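Local coordinates for stage III sporulation protein AF (Bacillus subtilis, PDB 6DCS) that probably helps build, through its ring-building-motif domain, a secretion-like channel essential for sporulation, in which it is a membrane component, at residues I41-G46 against K56-Y61; V60-S65 against I113-E118. One frame throughout, in Å; residues are numbered along the deposited sequence.

Contact 1 (I41-G46 against K56-Y61); sequences IKLTAG and KTISVY. With SO4 (sulfate ion), chain D.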
ATOM      1  N   ILE A  41       2.470  -1.421  -5.783  1.00 63.23           N
ATOM      2  CA  ILE A  41       1.684  -2.471  -5.148  1.00 58.49           C
ATOM      3  C   ILE A  41       2.432  -3.774  -5.365  1.00 55.43           C
ATOM      4  O   ILE A  41       2.732  -4.119  -6.511  1.00 56.68           O
ATOM      5  CB  ILE A  41       0.265  -2.557  -5.747  1.00 57.24           C
ATOM      6  CG1 ILE A  41      -0.508  -1.268  -5.505  1.00 62.69           C
ATOM      7  CG2 ILE A  41      -0.542  -3.689  -5.133  1.00 53.16           C
ATOM      8  CD1 ILE A  41      -1.938  -1.265  -6.086  1.00 59.59           C
ATOM      9  N   LYS A  42       2.737  -4.496  -4.279  1.00 55.12           N
ATOM     10  CA  LYS A  42       3.533  -5.733  -4.340  1.00 57.06           C
ATOM     11  C   LYS A  42       2.713  -6.905  -3.780  1.00 56.77           C
ATOM     12  O   LYS A  42       2.423  -6.945  -2.572  1.00 58.76           O
ATOM     13  CB  LYS A  42       4.844  -5.601  -3.545  1.00 58.30           C
ATOM     14  CG  LYS A  42       5.884  -4.561  -4.027  1.00 58.86           C
ATOM     15  CD  LYS A  42       7.290  -4.840  -3.439  1.00 67.77           C
ATOM     16  CE  LYS A  42       7.747  -3.831  -2.363  1.00 73.72           C
ATOM     17  NZ  LYS A  42       8.477  -4.437  -1.176  1.00 77.54           N
ATOM     18  N   LEU A  43       2.383  -7.893  -4.613  1.00 49.59           N
ATOM     19  CA  LEU A  43       1.744  -9.095  -4.085  1.00 51.01           C
ATOM     20  C   LEU A  43       2.747 -10.247  -3.904  1.00 50.29           C
ATOM     21  O   LEU A  43       3.781 -10.334  -4.579  1.00 49.97           O
ATOM     22  CB  LEU A  43       0.578  -9.538  -4.978  1.00 53.63           C
ATOM     23  CG  LEU A  43      -0.775  -8.778  -4.911  1.00 50.88           C
ATOM     24  CD1 LEU A  43      -0.653  -7.369  -5.398  1.00 49.63           C
ATOM     25  CD2 LEU A  43      -1.755  -9.454  -5.807  1.00 51.27           C
ATOM     26  N   THR A  44       2.452 -11.112  -2.940  1.00 48.99           N
ATOM     27  CA  THR A  44       3.130 -12.390  -2.804  1.00 51.74           C
ATOM     28  C   THR A  44       2.087 -13.503  -2.798  1.00 53.43           C
ATOM     29  O   THR A  44       0.934 -13.307  -2.391  1.00 51.73           O
ATOM     30  CB  THR A  44       4.017 -12.480  -1.532  1.00 52.76           C
ATOM     31  OG1 THR A  44       3.239 -12.842  -0.386  1.00 50.62           O
ATOM     32  CG2 THR A  44       4.763 -11.173  -1.245  1.00 52.77           C
ATOM     33  N   ALA A  45       2.495 -14.666  -3.304  1.00 55.42           N
ATOM     34  CA  ALA A  45       1.638 -15.844  -3.305  1.00 56.42           C
ATOM     35  C   ALA A  45       2.520 -17.083  -3.269  1.00 61.10           C
ATOM     36  O   ALA A  45       3.715 -17.018  -3.568  1.00 59.18           O
ATOM     37  CB  ALA A  45       0.698 -15.865  -4.517  1.00 51.68           C
ATOM     38  N   GLY A  46       1.915 -18.207  -2.885  1.00 68.87           N
ATOM     39  CA  GLY A  46       2.581 -19.482  -2.648  1.00 61.07           C
ATOM     40  C   GLY A  46       2.351 -20.470  -3.768  1.00 62.48           C
ATOM     41  O   GLY A  46       2.126 -20.089  -4.923  1.00 59.71           O
ATOM     42  N   LYS A  56      -1.153 -14.154  -0.445  1.00 53.06           N
ATOM     43  CA  LYS A  56      -0.681 -14.152   0.932  1.00 53.40           C
ATOM     44  C   LYS A  56      -0.461 -12.745   1.491  1.00 51.63           C
ATOM     45  O   LYS A  56      -0.701 -12.524   2.681  1.00 53.38           O
ATOM     46  CB  LYS A  56       0.612 -14.973   1.041  1.00 52.90           C
ATOM     47  CG  LYS A  56       0.399 -16.489   0.905  1.00 65.62           C
ATOM     48  CD  LYS A  56       1.190 -17.324   1.912  1.00 77.55           C
ATOM     49  CE  LYS A  56       0.905 -18.801   1.660  1.00 83.55           C
ATOM     50  NZ  LYS A  56       1.905 -19.725   2.313  1.00 87.01           N
ATOM     51  N   THR A  57       0.021 -11.786   0.696  1.00 46.89           N
ATOM     52  CA  THR A  57       0.286 -10.447   1.213  1.00 51.04           C
ATOM     53  C   THR A  57       0.169  -9.425   0.096  1.00 50.29           C
ATOM     54  O   THR A  57       0.186  -9.758  -1.090  1.00 48.22           O
ATOM     55  CB  THR A  57       1.683 -10.254   1.856  1.00 51.44           C
ATOM     56  OG1 THR A  57       2.690 -10.234   0.833  1.00 52.38           O
ATOM     57  CG2 THR A  57       2.005 -11.290   2.896  1.00 50.99           C
ATOM     58  N   ILE A  58       0.043  -8.160   0.521  1.00 49.45           N
ATOM     59  CA  ILE A  58      -0.176  -7.001  -0.332  1.00 47.54           C
ATOM     60  C   ILE A  58       0.476  -5.785   0.303  1.00 52.63           C
ATOM     61  O   ILE A  58       0.011  -5.291   1.340  1.00 52.24           O
ATOM     62  CB  ILE A  58      -1.673  -6.719  -0.549  1.00 49.81           C
ATOM     63  CG1 ILE A  58      -2.421  -7.994  -0.902  1.00 48.39           C
ATOM     64  CG2 ILE A  58      -1.844  -5.647  -1.601  1.00 44.43           C
ATOM     65  CD1 ILE A  58      -3.887  -7.857  -0.979  1.00 46.52           C
ATOM     66  N   SER A  59       1.543  -5.289  -0.318  1.00 55.30           N
ATOM     67  CA  SER A  59       2.174  -4.055   0.120  1.00 55.68           C
ATOM     68  C   SER A  59       1.740  -2.883  -0.759  1.00 53.84           C
ATOM     69  O   SER A  59       1.716  -2.992  -1.991  1.00 53.23           O
ATOM     70  CB  SER A  59       3.681  -4.208   0.097  1.00 53.26           C
ATOM     71  OG  SER A  59       4.081  -4.794   1.314  1.00 66.24           O
ATOM     72  N   VAL A  60       1.412  -1.759  -0.120  1.00 53.11           N
ATOM     73  CA  VAL A  60       0.965  -0.562  -0.827  1.00 58.12           C
ATOM     74  C   VAL A  60       1.794   0.652  -0.426  1.00 59.38           C
ATOM     75  O   VAL A  60       1.941   0.951   0.763  1.00 61.26           O
ATOM     76  CB  VAL A  60      -0.518  -0.267  -0.582  1.00 51.95           C
ATOM     77  CG1 VAL A  60      -0.970   0.794  -1.558  1.00 54.88           C
ATOM     78  CG2 VAL A  60      -1.343  -1.540  -0.722  1.00 49.47           C
ATOM     79  N   TYR A  61       2.295   1.370  -1.421  1.00 59.68           N
ATOM     80  CA  TYR A  61       3.134   2.539  -1.214  1.00 64.55           C
ATOM     81  C   TYR A  61       2.342   3.743  -1.693  1.00 66.36           C
ATOM     82  O   TYR A  61       1.992   3.821  -2.876  1.00 61.53           O
ATOM     83  CB  TYR A  61       4.470   2.378  -1.959  1.00 69.40           C
ATOM     84  CG  TYR A  61       5.337   1.229  -1.412  1.00 66.89           C
ATOM     85  CD1 TYR A  61       5.081  -0.095  -1.759  1.00 63.76           C
ATOM     86  CD2 TYR A  61       6.385   1.473  -0.535  1.00 63.13           C
ATOM     87  CE1 TYR A  61       5.848  -1.144  -1.243  1.00 63.34           C
ATOM     88  CE2 TYR A  61       7.143   0.444  -0.024  1.00 68.73           C
ATOM     89  CZ  TYR A  61       6.883  -0.871  -0.374  1.00 69.59           C
ATOM     90  OH  TYR A  61       7.674  -1.898   0.162  1.00 69.70           O
TER
HETATM   91  S   SO4 D 302       1.353 -22.503  -0.021  1.00105.00           S
HETATM   92  O1  SO4 D 302       1.826 -23.898  -0.046  1.00 90.42           O
HETATM   93  O2  SO4 D 302       2.483 -21.624  -0.361  1.00 84.16           O
HETATM   94  O3  SO4 D 302       0.845 -22.140   1.315  1.00 93.94           O
HETATM   95  O4  SO4 D 302       0.265 -22.338  -1.004  1.00 89.97           O

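Contact 2 (V60-S65 against I113-E118); sequences VYMAPS and ITVHME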
ATOM      1  N   VAL A  60       1.412  -1.759  -0.120  1.00 53.11           N
ATOM      2  CA  VAL A  60       0.965  -0.562  -0.827  1.00 58.12           C
ATOM      3  C   VAL A  60       1.794   0.652  -0.426  1.00 59.38           C
ATOM      4  O   VAL A  60       1.941   0.951   0.763  1.00 61.26           O
ATOM      5  CB  VAL A  60      -0.518  -0.267  -0.582  1.00 51.95           C
ATOM      6  CG1 VAL A  60      -0.970   0.794  -1.558  1.00 54.88           C
ATOM      7  CG2 VAL A  60      -1.343  -1.540  -0.722  1.00 49.47           C
ATOM      8  N   TYR A  61       2.295   1.370  -1.421  1.00 59.68           N
ATOM      9  CA  TYR A  61       3.134   2.539  -1.214  1.00 64.55           C
ATOM     10  C   TYR A  61       2.342   3.743  -1.693  1.00 66.36           C
ATOM     11  O   TYR A  61       1.992   3.821  -2.876  1.00 61.53           O
ATOM     12  CB  TYR A  61       4.470   2.378  -1.959  1.00 69.40           C
ATOM     13  CG  TYR A  61       5.337   1.229  -1.412  1.00 66.89           C
ATOM     14  CD1 TYR A  61       5.081  -0.095  -1.759  1.00 63.76           C
ATOM     15  CD2 TYR A  61       6.385   1.473  -0.535  1.00 63.13           C
ATOM     16  CE1 TYR A  61       5.848  -1.144  -1.243  1.00 63.34           C
ATOM     17  CE2 TYR A  61       7.143   0.444  -0.024  1.00 68.73           C
ATOM     18  CZ  TYR A  61       6.883  -0.871  -0.374  1.00 69.59           C
ATOM     19  OH  TYR A  61       7.674  -1.898   0.162  1.00 69.70           O
ATOM     20  N   MET A  62       2.020   4.649  -0.764  1.00 71.66           N
ATOM     21  CA  MET A  62       1.093   5.749  -1.010  1.00 76.14           C
ATOM     22  C   MET A  62       1.872   7.017  -1.300  1.00 80.05           C
ATOM     23  O   MET A  62       2.851   7.312  -0.613  1.00 84.62           O
ATOM     24  CB  MET A  62       0.176   5.964   0.190  1.00 78.90           C
ATOM     25  CG  MET A  62      -0.958   4.943   0.290  1.00 75.21           C
ATOM     26  SD  MET A  62      -1.707   4.443  -1.272  1.00 72.94           S
ATOM     27  CE  MET A  62      -2.762   5.862  -1.613  1.00 80.15           C
ATOM     28  N   ALA A  63       1.441   7.738  -2.254  1.00 84.33           N
ATOM     29  CA  ALA A  63       2.214   8.823  -2.842  1.00 90.60           C
ATOM     30  C   ALA A  63       1.775  10.177  -2.299  1.00 95.08           C
ATOM     31  O   ALA A  63       0.625  10.343  -1.886  1.00 96.20           O
ATOM     32  CB  ALA A  63       2.063   8.814  -4.363  1.00 93.86           C
ATOM     33  N   PRO A  64       2.678  11.165  -2.314  1.00100.84           N
ATOM     34  CA  PRO A  64       2.312  12.494  -1.787  1.00103.97           C
ATOM     35  C   PRO A  64       1.216  13.195  -2.582  1.00102.97           C
ATOM     36  O   PRO A  64       0.303  13.773  -1.981  1.00101.96           O
ATOM     37  CB  PRO A  64       3.639  13.263  -1.850  1.00102.96           C
ATOM     38  CG  PRO A  64       4.422  12.575  -2.932  1.00103.36           C
ATOM     39  CD  PRO A  64       4.076  11.124  -2.783  1.00100.84           C
ATOM     40  N   SER A  65       1.297  13.169  -3.918  1.00102.36           N
ATOM     41  CA  SER A  65       0.347  13.828  -4.829  1.00104.92           C
ATOM     42  C   SER A  65       0.283  15.345  -4.617  1.00105.21           C
ATOM     43  O   SER A  65      -0.751  15.975  -4.858  1.00108.48           O
ATOM     44  CB  SER A  65      -1.052  13.197  -4.743  1.00104.72           C
ATOM     45  OG  SER A  65      -1.936  13.931  -3.907  1.00106.73           O
ATOM     46  N   ILE A 113      -2.659  -6.707   4.466  1.00 49.90           N
ATOM     47  CA  ILE A 113      -2.318  -5.459   3.791  1.00 52.74           C
ATOM     48  C   ILE A 113      -1.327  -4.691   4.635  1.00 54.98           C
ATOM     49  O   ILE A 113      -1.621  -4.344   5.788  1.00 59.91           O
ATOM     50  CB  ILE A 113      -3.551  -4.584   3.487  1.00 53.74           C
ATOM     51  CG1 ILE A 113      -4.662  -5.383   2.784  1.00 53.34           C
ATOM     52  CG2 ILE A 113      -3.161  -3.376   2.650  1.00 50.20           C
ATOM     53  CD1 ILE A 113      -5.991  -4.588   2.577  1.00 46.60           C
ATOM     54  N   THR A 114      -0.172  -4.401   4.060  1.00 52.53           N
ATOM     55  CA  THR A 114       0.766  -3.456   4.643  1.00 60.85           C
ATOM     56  C   THR A 114       0.643  -2.164   3.869  1.00 59.03           C
ATOM     57  O   THR A 114       0.612  -2.190   2.639  1.00 60.37           O
ATOM     58  CB  THR A 114       2.212  -3.967   4.600  1.00 60.92           C
ATOM     59  OG1 THR A 114       2.273  -5.289   5.153  1.00 64.95           O
ATOM     60  CG2 THR A 114       3.143  -3.044   5.409  1.00 64.21           C
ATOM     61  N   VAL A 115       0.596  -1.043   4.575  1.00 63.01           N
ATOM     62  CA  VAL A 115       0.533   0.266   3.936  1.00 64.17           C
ATOM     63  C   VAL A 115       1.825   0.988   4.273  1.00 63.43           C
ATOM     64  O   VAL A 115       2.084   1.282   5.446  1.00 67.48           O
ATOM     65  CB  VAL A 115      -0.692   1.077   4.397  1.00 57.77           C
ATOM     66  CG1 VAL A 115      -0.652   2.485   3.806  1.00 62.89           C
ATOM     67  CG2 VAL A 115      -1.968   0.376   4.032  1.00 49.00           C
ATOM     68  N   HIS A 116       2.635   1.276   3.255  1.00 62.05           N
ATOM     69  CA  HIS A 116       3.857   2.056   3.429  1.00 68.39           C
ATOM     70  C   HIS A 116       3.596   3.504   3.022  1.00 70.93           C
ATOM     71  O   HIS A 116       3.126   3.782   1.913  1.00 71.22           O
ATOM     72  CB  HIS A 116       5.023   1.458   2.634  1.00 69.95           C
ATOM     73  CG  HIS A 116       5.499   0.134   3.156  1.00 65.80           C
ATOM     74  ND1 HIS A 116       6.287   0.016   4.282  1.00 70.93           N
ATOM     75  CD2 HIS A 116       5.276  -1.129   2.724  1.00 65.14           C
ATOM     76  CE1 HIS A 116       6.532  -1.261   4.519  1.00 69.27           C
ATOM     77  NE2 HIS A 116       5.933  -1.979   3.585  1.00 68.41           N
ATOM     78  N   MET A 117       3.901   4.421   3.929  1.00 81.24           N
ATOM     79  CA  MET A 117       3.470   5.808   3.815  1.00 85.66           C
ATOM     80  C   MET A 117       4.620   6.685   3.327  1.00 95.04           C
ATOM     81  O   MET A 117       5.115   7.564   4.031  1.00 97.68           O
ATOM     82  CB  MET A 117       2.944   6.299   5.160  1.00 87.50           C
ATOM     83  CG  MET A 117       1.452   6.587   5.208  1.00 91.17           C
ATOM     84  SD  MET A 117       0.784   7.266   3.684  1.00 91.48           S
ATOM     85  CE  MET A 117       1.863   8.692   3.446  1.00 97.58           C
ATOM     86  N   GLU A 118       5.051   6.446   2.097  1.00 99.15           N
ATOM     87  CA  GLU A 118       6.174   7.226   1.608  1.00101.02           C
ATOM     88  C   GLU A 118       5.687   8.610   1.189  1.00103.41           C
ATOM     89  O   GLU A 118       4.513   8.807   0.850  1.00 99.01           O
ATOM     90  CB  GLU A 118       6.898   6.499   0.470  1.00106.04           C
ATOM     91  CG  GLU A 118       8.300   5.918   0.856  1.00106.50           C
ATOM     92  CD  GLU A 118       9.323   6.946   1.397  1.00111.08           C
ATOM     93  OE1 GLU A 118       8.940   8.040   1.881  1.00111.59           O
ATOM     94  OE2 GLU A 118      10.538   6.646   1.330  1.00113.11           O
TER

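Contact 1 (I41-G46 against K56-Y61)
The Tyr61 ring is met obliquely by the Lys42 side chain, whose CE comes 3.5 Å from Tyr61 CE1 and whose NZ donates to Tyr61 OH at 3.0 Å. The His116 ring lies over part of one face, and Arg40 adds a cation-pi contact. Lysine suits this exposed site because its long chain can bring CE against an aromatic ring and still end in a donor; the turn at chi3 (-108°) sets CE near the ring. Behind this pair lies the antiparallel hairpin of the ring-building fold, strand 37-45 against strand 55-63. Lys42 and Ser59 form a hydrogen-bonded pair, with Lys42 N to Ser59 O and Ser59 N to Lys42 O both 2.9 Å. On the same face Thr44 OG1 and Thr57 OG1 bond at 2.9 Å; threonine's beta-branch fits a strand and its hydroxyl gives a polar link. Lys56 and Thr57 both face Thr44, a classic beta bulge; Lys56 N donates to Thr44 O. Ile41, Leu43, Ile58 and Val60 fill the opposite face, where Ile41 CG2 lies 4.2 Å from Ile58 CG2. Helix 11-30 touches Leu43, and helix 81-106 Ile58 and Val60. Lys56 NZ ends 2.8 Å from O3 of a sulfate, probably from the crystallisation liquor.

Contact 2 (V60-S65 against I113-E118)
His116 lies beside Tyr61 across two parallel strands, 55-63 and 113-116, which helix 81-106 links in a beta-alpha-beta crossover, the second half of the ring-building fold. Followed outward, His116 begins beside the CD2-CE2 side of the tyrosine ring: CB is 3.4 Å from Tyr61 CD2 and almost as near CE2. CG is next, closest to Tyr61 CE2 at 3.6 Å. CD2 then sits over the ring face, 3.5 Å from Tyr61 CZ, and NE2 ends 3.8 Å from Tyr61 OH. The two side chains point the same way, each with CG anti to its carbonyl carbon (chi1 -65° in Tyr61, -68° in His116). Their planes are only 16° apart, yet the rings are slid so far that they barely overlap. Flat aromatic groups suit neighbouring strands on this partly exposed face, since near-parallel planes can lie alongside each other even when slid apart. At Tyr61 an alanine, keeping only CB, would probably leave the imidazole freer to turn, with no ring beside it, and Lys42 NZ without its hydroxyl acceptor. The backbone bonds run from Val60 N to Thr114 O (2.9 Å), from His116 N to Val60 O, and from Met62 N to His116 O, the last nearly along the C=O axis. On the other face Val60, Met62, Ile113 and Val115 turn apolar groups to the interior, and helix 81-106 packs on them. Val60 CG2 touches Ile113 CG2 at 4.2 Å, and the bent Met117 chain brings its SD back to 3.8 Å from Met62 CB.

How the contacts relate
Both contacts use strand 55-63, the central strand of the three-stranded mixed sheet. Contact 1 pairs it with strand 37-45 and contact 2 with strand 113-116, so the two flank it and share Val60 and Tyr61. Contact 1 is a surface contact between hairpin strands close in sequence: one face carries threonine, serine and lysine, the other an apolar set touching helices 11-30 and 81-106. Contact 2 joins segments far apart in the chain, lies nearer the centre of the domain and is more buried, with an aromatic pair on one face and valine, isoleucine and methionine against helix 81-106 on the other. A probable backbone bond from Thr114 N to Ile58 O (2.9 Å) ties the two together directly.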